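Putative polyketide cyclase (Acidithiobacillus ferrooxidans, PDB 3F9S) probably catalyses ring closure of a polyketide intermediate, as the cyclases of the SnoaL-like family do. Local coordinates at the interface of chains A and B. Numbering follows the deposited sequence. Chains: chain A/B, putative polyketide cyclase.

Contact 1: the interface of chains A and B. Residues chain A 78-80, 83, 85; chain B 9, 77-79.
A:Val85 presses its CG2 methyl onto the ring of B:Phe78, the two side chains crossing at about a right angle, with CG2 3.5 Å from B:Phe78 CG. That methyl lies anti to the carbonyl carbon and beside the backbone N (chi1 -176° for CG1), which turns it over the phenyl face near CG. The methyl of A:Ala83 touches the ring further out, its CB 3.7 Å from B:Phe78 CE1. This is a patch of a two-fold symmetric interface between copies of one protein, where strand 71-80 ends and strand 83-93 begins. Moving outward, A:Asp80 CB packs on B:Phe78 CA at 3.7 Å, where the apolar patch gives way to charge. The same aspartate shows how one carboxylate oxygen can join two elements of a partner subunit. OD2 accepts the backbone N-H of B:Ala79 on its anti side at 2.8 Å, in a nearly straight bond (173° at H). On its syn side it takes the ammonium group of B:Lys9, NZ lying 2.7 Å from A:Asp80 OD2 in a salt bridge; both donors are tilted out of the carboxylate plane. The lysine, extended beyond CG, reaches from helix 8-21 and approaches the aspartate from the opposite direction. Two donors on one oxygen would be expected to favour the charged carboxylate. The ammonium is itself positioned within chain B: NZ also donates to the carbonyl O of B:Leu77 at 3.0 Å, from above the carbonyl plane.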
# COMPACT_ATOMS: atom_id res chain seq x y z
N PHE A 78 -11.14 -1.14 -5.96
CA PHE A 78 -11.10 -0.03 -6.90
C PHE A 78 -10.67 -0.62 -8.23
O PHE A 78 -9.52 -0.96 -8.40
CB PHE A 78 -10.13 1.02 -6.38
CG PHE A 78 -10.40 1.40 -4.97
CD1 PHE A 78 -11.31 2.40 -4.66
CD2 PHE A 78 -9.76 0.73 -3.92
CE1 PHE A 78 -11.57 2.74 -3.33
CE2 PHE A 78 -10.03 1.06 -2.61
CZ PHE A 78 -10.92 2.07 -2.32
N ALA A 79 -11.63 -0.76 -9.15
CA ALA A 79 -11.43 -1.41 -10.44
C ALA A 79 -11.11 -0.35 -11.48
O ALA A 79 -11.80 0.66 -11.57
CB ALA A 79 -12.67 -2.20 -10.89
N ASP A 80 -10.04 -0.55 -12.24
CA ASP A 80 -9.72 0.36 -13.33
C ASP A 80 -8.95 -0.44 -14.35
O ASP A 80 -7.87 -0.94 -14.05
CB ASP A 80 -8.89 1.53 -12.84
CG ASP A 80 -8.61 2.55 -13.92
OD1 ASP A 80 -8.88 2.30 -15.11
OD2 ASP A 80 -8.17 3.65 -13.56
N ALA A 83 -7.06 -3.95 -13.82
CA ALA A 83 -6.64 -4.05 -12.44
C ALA A 83 -7.78 -3.76 -11.48
O ALA A 83 -8.71 -3.03 -11.80
CB ALA A 83 -5.50 -3.10 -12.16
N VAL A 85 -7.65 -2.74 -7.40
CA VAL A 85 -6.89 -2.49 -6.19
C VAL A 85 -7.78 -2.87 -5.01
O VAL A 85 -8.95 -2.47 -4.97
CB VAL A 85 -6.49 -1.04 -6.04
CG1 VAL A 85 -5.59 -0.90 -4.78
CG2 VAL A 85 -5.73 -0.51 -7.27
N LYS B 9 -6.87 11.88 -12.68
CA LYS B 9 -5.52 11.32 -12.78
C LYS B 9 -4.47 12.41 -13.06
O LYS B 9 -3.41 12.38 -12.45
CB LYS B 9 -5.46 10.20 -13.83
CG LYS B 9 -6.25 8.98 -13.38
CD LYS B 9 -6.13 7.85 -14.37
CE LYS B 9 -6.89 6.65 -13.89
NZ LYS B 9 -6.62 5.48 -14.76
N LEU B 77 -2.44 4.64 -11.45
CA LEU B 77 -3.57 5.42 -10.98
C LEU B 77 -4.79 4.59 -11.34
O LEU B 77 -4.99 4.29 -12.52
CB LEU B 77 -3.60 6.76 -11.66
CG LEU B 77 -2.48 7.70 -11.25
CD1 LEU B 77 -2.46 8.85 -12.25
CD2 LEU B 77 -2.67 8.19 -9.82
N PHE B 78 -5.57 4.20 -10.33
CA PHE B 78 -6.70 3.31 -10.49
C PHE B 78 -7.94 4.02 -9.98
O PHE B 78 -8.13 4.14 -8.79
CB PHE B 78 -6.43 2.00 -9.76
CG PHE B 78 -5.09 1.42 -10.11
CD1 PHE B 78 -4.95 0.61 -11.22
CD2 PHE B 78 -3.96 1.68 -9.34
CE1 PHE B 78 -3.73 0.09 -11.57
CE2 PHE B 78 -2.70 1.13 -9.68
CZ PHE B 78 -2.59 0.34 -10.78
N ALA B 79 -8.75 4.48 -10.92
CA ALA B 79 -9.91 5.28 -10.63
C ALA B 79 -11.13 4.42 -10.57
O ALA B 79 -11.38 3.65 -11.48
CB ALA B 79 -10.10 6.33 -11.69

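Contact 2: the interface of chains A and B. Residues chain A 111, 130-131, 133-134, 137; chain B 42, 130, 132-133.
A:Leu133 and B:Leu133 face each other near the two-fold axis, their backbone N atoms both bonded to water 1, each just inside helix 132-142, which follows strand 122-130 after residue 131. Their side chains cross obliquely, with A:Leu133 CD1 3.9 Å from B:Leu133 CD1. Beside the helix start B:Arg132 reaches across to A:Asp131 in a salt bridge, with NH2 2.9 Å from OD1 and the bond fairly straight (166° at H). OD1 is met on its syn side and lies in the guanidinium plane; the two flat groups are turned 41° apart. A bend at chi3 (-62°) brings the guanidinium back over A:Leu133, whose CD2 methyl sits over the centre of one face; the same methyl touches B:Arg132 CB at 3.5 Å. The carbonyl O of B:Pro42 lies over the opposite face, toward the rim, while the proline ring slides past the carboxylate, CB 3.5 Å from A:Asp131 OD2. A:Asp131 OD1 also accepts from A:Gly134 N at 3.1 Å, from above the carboxylate plane, an N-cap of helix 132-142 that holds the acceptor in place. Water 2 joins A:Asp131 OD1, B:Arg132 NE and the carbonyl O of B:Thr130, and water 3 links B:Arg132 NH2 to A:Gln137 OE1. In the fold, the site occupies the strand-to-helix junction, where the C-terminal helix of each subunit leaves its sheet beside the partner.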
# COMPACT_ATOMS: atom_id res chain seq x y z
N SER A 111 -2.54 -3.72 7.78
CA SER A 111 -3.36 -3.22 6.68
C SER A 111 -2.51 -3.22 5.47
O SER A 111 -1.28 -3.24 5.55
CB SER A 111 -3.91 -1.82 6.95
OG SER A 111 -2.86 -0.93 7.24
N THR A 130 2.17 -3.35 2.36
CA THR A 130 1.51 -3.72 3.60
C THR A 130 2.22 -3.00 4.73
O THR A 130 3.38 -2.62 4.61
CB THR A 130 1.62 -5.23 3.85
OG1 THR A 130 2.97 -5.55 4.17
CG2 THR A 130 1.23 -6.06 2.62
N ASP A 131 1.52 -2.87 5.85
CA ASP A 131 2.06 -2.21 7.03
C ASP A 131 2.93 -3.18 7.84
O ASP A 131 2.59 -3.59 8.96
CB ASP A 131 0.93 -1.64 7.88
CG ASP A 131 1.43 -0.86 9.06
OD1 ASP A 131 2.61 -0.40 9.04
OD2 ASP A 131 0.63 -0.70 10.00
N LEU A 133 5.81 -2.49 9.17
CA LEU A 133 6.40 -1.83 10.33
C LEU A 133 5.47 -1.95 11.54
O LEU A 133 5.94 -2.21 12.65
CB LEU A 133 6.76 -0.37 10.05
CG LEU A 133 7.46 0.33 11.22
CD1 LEU A 133 8.76 -0.41 11.62
CD2 LEU A 133 7.73 1.77 10.87
N GLY A 134 4.17 -1.77 11.31
CA GLY A 134 3.13 -1.95 12.31
C GLY A 134 3.21 -3.32 12.95
O GLY A 134 3.27 -3.43 14.16
N GLN A 137 6.47 -3.60 14.97
CA GLN A 137 6.25 -2.88 16.23
C GLN A 137 5.39 -3.64 17.24
O GLN A 137 5.70 -3.67 18.44
CB GLN A 137 5.60 -1.52 15.95
CG GLN A 137 6.53 -0.51 15.31
CD GLN A 137 5.81 0.76 14.88
OE1 GLN A 137 4.59 0.79 14.81
NE2 GLN A 137 6.58 1.80 14.57
N PRO B 42 -0.82 4.58 8.54
CA PRO B 42 -0.13 4.08 9.74
C PRO B 42 1.04 4.96 10.18
O PRO B 42 1.88 5.31 9.35
CB PRO B 42 0.34 2.68 9.34
CG PRO B 42 -0.60 2.26 8.24
CD PRO B 42 -1.02 3.52 7.53
N THR B 130 2.40 2.75 3.30
CA THR B 130 3.72 2.98 2.73
C THR B 130 4.69 1.98 3.31
O THR B 130 4.46 1.44 4.40
CB THR B 130 4.22 4.36 3.04
OG1 THR B 130 4.57 4.44 4.42
CG2 THR B 130 3.17 5.44 2.70
N ARG B 132 7.15 1.69 5.26
CA ARG B 132 7.91 2.27 6.36
C ARG B 132 8.98 1.34 6.86
O ARG B 132 10.04 1.80 7.26
CB ARG B 132 7.02 2.63 7.53
CG ARG B 132 6.03 3.73 7.21
CD ARG B 132 5.31 4.15 8.44
NE ARG B 132 4.55 3.04 9.00
CZ ARG B 132 4.19 2.93 10.29
NH1 ARG B 132 4.44 3.87 11.20
NH2 ARG B 132 3.53 1.85 10.66
N LEU B 133 8.70 0.03 6.89
CA LEU B 133 9.70 -0.91 7.32
C LEU B 133 10.90 -0.88 6.39
O LEU B 133 12.02 -0.93 6.85
CB LEU B 133 9.14 -2.33 7.40
CG LEU B 133 10.14 -3.35 7.97
CD1 LEU B 133 10.63 -2.98 9.37
CD2 LEU B 133 9.49 -4.71 8.00
O HOH W 1 5.93 -0.97 6.61
O HOH W 2 4.01 0.88 7.04
O HOH W 3 2.71 2.16 13.49

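Contact 3: the interface of chains A and B. Residues chain A 132-133, 136; chain B 131, 133-134, 137.
B:Leu133 sends its two methyls to different groups of chain A, in a helix-to-helix contact of this SnoaL-like family member, between the C-terminal helices 132-142. CD1 lies over one face of the A:Tyr136 ring, offset toward the rim and 3.9 Å from CD2 of the tyrosine, the two side chains crossing at about a right angle. It also borders the leucine of the other chain. The second methyl, CD2, meets A:Arg132 CB at 3.5 Å and covers the centre of the guanidinium face, 3.7 Å above its plane. Here chi1 (-175°) swings CG toward the other chain, and chi2 (59°) parts the methyls between ring and arginine. At the rim, the edge of that guanidinium does the polar work. A:Arg132 NH2 donates to B:Asp131 OD1 at 2.9 Å as part of a salt bridge, meeting the oxygen on its syn side with the planes 36° apart. B:Gly134 N bonds to the same OD1 from above the carboxylate, at 3.0 Å. A:Arg132 NE is bonded almost straight to water 5, which reaches B:Asp131 OD1 as well. Water 6, bonded to A:Arg132 NH2, continues the edge outward to the side-chain amide oxygen OE1 of B:Gln137.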
# COMPACT_ATOMS: atom_id res chain seq x y z
N ARG A 132 4.07 -3.54 7.27
CA ARG A 132 4.99 -4.44 7.93
C ARG A 132 5.60 -3.81 9.18
O ARG A 132 5.87 -4.53 10.15
CB ARG A 132 6.11 -4.86 7.02
CG ARG A 132 5.64 -5.63 5.82
CD ARG A 132 6.82 -6.16 5.12
NE ARG A 132 7.60 -5.05 4.59
CZ ARG A 132 8.89 -5.11 4.28
NH1 ARG A 132 9.60 -6.22 4.42
NH2 ARG A 132 9.47 -4.03 3.80
N LEU A 133 5.81 -2.49 9.17
CA LEU A 133 6.40 -1.83 10.33
C LEU A 133 5.47 -1.95 11.54
O LEU A 133 5.94 -2.21 12.65
CB LEU A 133 6.76 -0.37 10.05
CG LEU A 133 7.46 0.33 11.22
CD1 LEU A 133 8.76 -0.41 11.62
CD2 LEU A 133 7.73 1.77 10.87
N TYR A 136 5.82 -5.41 12.89
CA TYR A 136 7.16 -5.42 13.51
C TYR A 136 7.09 -4.78 14.89
O TYR A 136 7.54 -5.37 15.87
CB TYR A 136 8.13 -4.69 12.55
CG TYR A 136 9.56 -4.51 12.99
CD1 TYR A 136 9.92 -3.48 13.85
CD2 TYR A 136 10.58 -5.31 12.45
CE1 TYR A 136 11.25 -3.28 14.23
CE2 TYR A 136 11.91 -5.12 12.81
CZ TYR A 136 12.23 -4.09 13.69
OH TYR A 136 13.55 -3.93 14.07
N ASP B 131 5.81 1.80 2.61
CA ASP B 131 6.81 0.85 3.02
C ASP B 131 7.72 1.47 4.07
O ASP B 131 8.90 1.72 3.83
CB ASP B 131 7.62 0.36 1.83
CG ASP B 131 8.58 -0.74 2.18
OD1 ASP B 131 8.36 -1.39 3.22
OD2 ASP B 131 9.56 -0.94 1.42
N LEU B 133 8.70 0.03 6.89
CA LEU B 133 9.70 -0.91 7.32
C LEU B 133 10.90 -0.88 6.39
O LEU B 133 12.02 -0.93 6.85
CB LEU B 133 9.14 -2.33 7.40
CG LEU B 133 10.14 -3.35 7.97
CD1 LEU B 133 10.63 -2.98 9.37
CD2 LEU B 133 9.49 -4.71 8.00
N GLY B 134 10.68 -0.84 5.08
CA GLY B 134 11.77 -0.74 4.11
C GLY B 134 12.66 0.45 4.39
O GLY B 134 13.87 0.34 4.37
N GLN B 137 14.58 -0.09 7.60
CA GLN B 137 15.68 -1.00 7.29
C GLN B 137 16.85 -0.29 6.63
O GLN B 137 17.99 -0.44 7.06
CB GLN B 137 15.18 -2.11 6.39
CG GLN B 137 14.30 -3.10 7.10
CD GLN B 137 13.72 -4.13 6.16
OE1 GLN B 137 13.68 -3.94 4.93
NE2 GLN B 137 13.25 -5.24 6.73
O HOH W 4 5.93 -0.97 6.61
O HOH W 5 6.25 -2.49 4.29
O HOH W 6 12.18 -4.65 2.85

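Contacts 2 and 3 are near twins under the two-fold axis: the C-alpha centres lie about 5 Å apart, and A:Leu133 and B:Leu133 belong to both. Each draws on helix 132-142 of both chains, so the two arginine–aspartate pairs flank a common leucine centre. Contact 1 stands well apart, its C-alpha centre about 22 Å from that of contact 2 and about 25 Å from that of contact 3, and uses strands 71-80 and 83-93 together with helix 8-21. Separate attachments of this kind would limit rocking of one subunit against the other, consistent with a dimer, though the deposited assembly alone does not establish one.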